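Local coordinates for protein CdiA toxin (Cupriavidus taiwanensis, PDB 5T87) that probably acts as the toxic catalytic domain at the C-terminal end of a contact-dependent growth inhibition protein, here captured in complex with its CdiI immunity protein, at residues 26-30 with 31-35; 54-57 with 58-61. All coordinates share one frame; numbering follows the deposited sequence.

Interaction 1: residues 26-30 with 31-35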
# COMPACT_ATOMS: atom_id res chain seq x y z
N SER E 26 0.98 -2.54 13.46
CA SER E 26 1.76 -2.76 14.69
C SER E 26 2.17 -1.42 15.34
O SER E 26 1.84 -0.34 14.83
CB SER E 26 3.01 -3.58 14.36
OG SER E 26 3.52 -4.24 15.50
N VAL E 27 2.88 -1.51 16.47
CA VAL E 27 3.50 -0.34 17.11
C VAL E 27 4.93 -0.68 17.53
O VAL E 27 5.17 -1.76 18.07
CB VAL E 27 2.65 0.19 18.30
CG1 VAL E 27 2.45 -0.88 19.37
CG2 VAL E 27 3.26 1.45 18.90
N ASP E 28 5.87 0.22 17.26
CA ASP E 28 7.28 -0.02 17.58
C ASP E 28 7.46 0.15 19.10
O ASP E 28 7.24 1.25 19.61
CB ASP E 28 8.18 0.96 16.81
CG ASP E 28 9.62 0.48 16.69
OD1 ASP E 28 10.17 -0.05 17.68
OD2 ASP E 28 10.20 0.64 15.59
N PRO E 29 7.83 -0.94 19.82
CA PRO E 29 8.02 -0.78 21.28
C PRO E 29 9.12 0.23 21.60
O PRO E 29 8.96 1.03 22.53
CB PRO E 29 8.41 -2.18 21.77
CG PRO E 29 8.09 -3.11 20.65
CD PRO E 29 8.20 -2.30 19.39
N GLN E 30 10.20 0.20 20.81
CA GLN E 30 11.30 1.15 20.96
C GLN E 30 10.90 2.59 20.60
O GLN E 30 10.72 3.41 21.49
CB GLN E 30 12.52 0.70 20.16
CG GLN E 30 13.13 -0.59 20.66
CD GLN E 30 14.09 -1.20 19.66
OE1 GLN E 30 13.68 -1.68 18.60
NE2 GLN E 30 15.38 -1.18 19.99
N THR E 31 10.76 2.90 19.31
CA THR E 31 10.55 4.30 18.87
C THR E 31 9.11 4.83 19.04
O THR E 31 8.88 6.03 18.86
CB THR E 31 10.99 4.54 17.40
OG1 THR E 31 10.06 3.93 16.50
CG2 THR E 31 12.40 4.01 17.14
N GLY E 32 8.14 3.96 19.36
CA GLY E 32 6.76 4.39 19.64
C GLY E 32 5.88 4.76 18.45
O GLY E 32 4.72 5.13 18.63
N GLU E 33 6.41 4.64 17.23
CA GLU E 33 5.67 4.97 16.01
C GLU E 33 4.64 3.89 15.66
O GLU E 33 4.81 2.73 16.02
CB GLU E 33 6.66 5.18 14.85
CG GLU E 33 7.31 3.89 14.34
CD GLU E 33 8.72 4.08 13.77
OE1 GLU E 33 9.22 5.22 13.71
OE2 GLU E 33 9.34 3.05 13.39
N PHE E 34 3.56 4.30 14.98
CA PHE E 34 2.54 3.37 14.47
C PHE E 34 2.84 3.05 13.01
O PHE E 34 3.13 3.95 12.22
CB PHE E 34 1.14 3.97 14.59
CG PHE E 34 0.77 4.36 15.99
CD1 PHE E 34 0.53 3.38 16.96
CD2 PHE E 34 0.68 5.71 16.36
CE1 PHE E 34 0.20 3.74 18.27
CE2 PHE E 34 0.36 6.07 17.66
CZ PHE E 34 0.12 5.09 18.61
N VAL E 35 2.76 1.75 12.67
CA VAL E 35 3.21 1.23 11.36
C VAL E 35 2.16 0.38 10.65
O VAL E 35 1.60 -0.54 11.24
CB VAL E 35 4.49 0.37 11.50
CG1 VAL E 35 5.05 0.02 10.12
CG2 VAL E 35 5.54 1.09 12.33
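Asp28 OD1 accepts from the two successive backbone N-H groups of Gln30 and Thr31, both weakly, and Asn6 ND2 adds a third bond. The bond from Gln30 N, 3.1 Å from Asp28 OD1, makes an Asx turn, and Thr31 N adds a longer one to the same oxygen. Aspartate suits the place because its short arm, with CG anti to the backbone N (chi1 -159°), reaches forward to these N-H groups. The carbonyl of Asp28 meanwhile takes the N-H of Gly32, 2.9 Å from Asp28 O to Gly32 N, and Asp28 N gives a straight bond to Glu33 O. Gly32 has positive phi (77°), a conformation easiest for glycine. Side by side with Asp28 runs Glu33, its carboxylate plane turned 73° from that of Asp28; OE2 of Glu33 stands 3.4 Å from OD2 of Asp28. This like-charged approach is probably eased by Ser5 N, which donates to Glu33 OE2. Beyond the turn, Val27 CG2 meets Phe34 CD1 obliquely at 3.9 Å. Val27 and Phe34 form the non-hydrogen-bonded pair next to the turn, Ser26-Val35 the hydrogen-bonded pair after it, in the beta hairpin of strands 21-27 and 34-41; helix 7-12 packs against Val35 and Asp28, while Trp52 meets the ring of Phe34.

Interaction 2: residues 54-57 with 58-61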
# COMPACT_ATOMS: atom_id res chain seq x y z
N ASP E 54 -4.43 9.39 11.88
CA ASP E 54 -4.47 8.85 10.51
C ASP E 54 -4.79 7.34 10.39
O ASP E 54 -4.96 6.83 9.28
CB ASP E 54 -3.15 9.17 9.78
CG ASP E 54 -2.90 10.66 9.61
OD1 ASP E 54 -3.83 11.45 9.86
OD2 ASP E 54 -1.78 11.05 9.23
N LEU E 55 -4.89 6.62 11.52
CA LEU E 55 -5.33 5.22 11.51
C LEU E 55 -6.85 5.20 11.55
O LEU E 55 -7.46 6.12 12.10
CB LEU E 55 -4.79 4.45 12.71
CG LEU E 55 -3.37 4.72 13.21
CD1 LEU E 55 -2.96 3.60 14.15
CD2 LEU E 55 -2.36 4.89 12.08
N THR E 56 -7.45 4.15 11.01
CA THR E 56 -8.92 4.03 11.00
C THR E 56 -9.39 3.45 12.33
O THR E 56 -8.57 3.03 13.16
CB THR E 56 -9.48 3.15 9.84
OG1 THR E 56 -9.50 1.77 10.23
CG2 THR E 56 -8.69 3.32 8.54
N SER E 57 -10.70 3.41 12.53
CA SER E 57 -11.30 2.78 13.71
C SER E 57 -10.84 1.33 13.82
O SER E 57 -10.30 0.93 14.86
CB SER E 57 -12.84 2.88 13.68
OG SER E 57 -13.40 2.23 12.54
N ASP E 58 -10.99 0.57 12.74
CA ASP E 58 -10.57 -0.84 12.68
C ASP E 58 -9.11 -1.04 13.10
O ASP E 58 -8.80 -1.98 13.84
CB ASP E 58 -10.76 -1.42 11.27
CG ASP E 58 -12.23 -1.47 10.84
OD1 ASP E 58 -13.11 -1.02 11.60
OD2 ASP E 58 -12.49 -1.97 9.72
N MSE E 59 -8.23 -0.13 12.65
CA MSE E 59 -6.79 -0.18 12.94
C MSE E 59 -6.52 0.06 14.40
O MSE E 59 -5.76 -0.68 15.04
CB MSE E 59 -6.01 0.87 12.13
CG MSE E 59 -6.03 0.62 10.62
SE MSE E 59 -4.63 1.63 9.63
CE MSE E 59 -5.44 1.63 7.83
N GLN E 60 -7.15 1.10 14.94
CA GLN E 60 -6.99 1.44 16.35
C GLN E 60 -7.63 0.39 17.26
O GLN E 60 -7.01 -0.02 18.24
CB GLN E 60 -7.58 2.83 16.64
CG GLN E 60 -6.85 3.95 15.93
CD GLN E 60 -7.55 5.30 16.03
OE1 GLN E 60 -8.73 5.38 16.37
NE2 GLN E 60 -6.82 6.37 15.73
N ASN E 61 -8.84 -0.07 16.91
CA ASN E 61 -9.52 -1.14 17.66
C ASN E 61 -8.61 -2.35 17.78
O ASN E 61 -8.32 -2.81 18.89
CB ASN E 61 -10.82 -1.58 16.97
CG ASN E 61 -11.96 -0.58 17.15
OD1 ASN E 61 -12.02 0.16 18.13
ND2 ASN E 61 -12.89 -0.58 16.20
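Thr56 and the selenomethionine Met59 pass each other at a slant, the methyl CG2 of Thr56 meeting the terminal CE of Met59 at 3.7 Å while the hydroxyl takes up the helix start. Thr56 is the N-cap of helix 57-64: with OG1 between its own N and carbonyl carbon (chi1 86°), the oxygen turns toward the first turn and accepts a weak bond from Met59 N at 3.3 Å. A branched threonine thus offers a cap and an apolar methyl together. Leu55, just before the cap, lays CB against CB of Met59 at 3.8 Å and approaches CG of Gln60 too; the extended Met59 chain runs alongside the backbone at Leu55 and Thr56, with SE near Thr56 N and Leu55 CA. Gln60 extends along the same flank, its amide near Leu55 O and weakly bonded from NE2 to Trp52 O. Ser57 OG gives a weak bond to Asp58 OD1. Regular helical bonds begin at once: Gln60 N to Thr56 O at 3.0 Å and Asn61 N to Ser57 O at 2.7 Å. Chemically, the contact pairs an apolar flank of Leu55 and Met59 with a polar helix start, where the carboxylate of Asp58 would probably interact favourably with the positive end of the helix dipole.

How the interactions relate
From the N terminus, the chain passes helix 7-12 and strand 15-18 before strand 21-27 reaches interaction 1, which closes the short connection to strand 34-41. Strand 44-50 then completes the antiparallel sheet, and interaction 2 follows at the entry to helix 57-64. The two contacts are in series, neither enclosing nor crossing the other, with centres about 15 Å apart. They nevertheless touch, for Phe34 CB lies 4.1 Å from Leu55 CD1. Together with Met59 on Val36, this packing lays the final helix and its lead-in against the hairpin. Around Asp54 and Thr56, the second contact also borders Phe112 and Asp107 of the CdiI immunity protein.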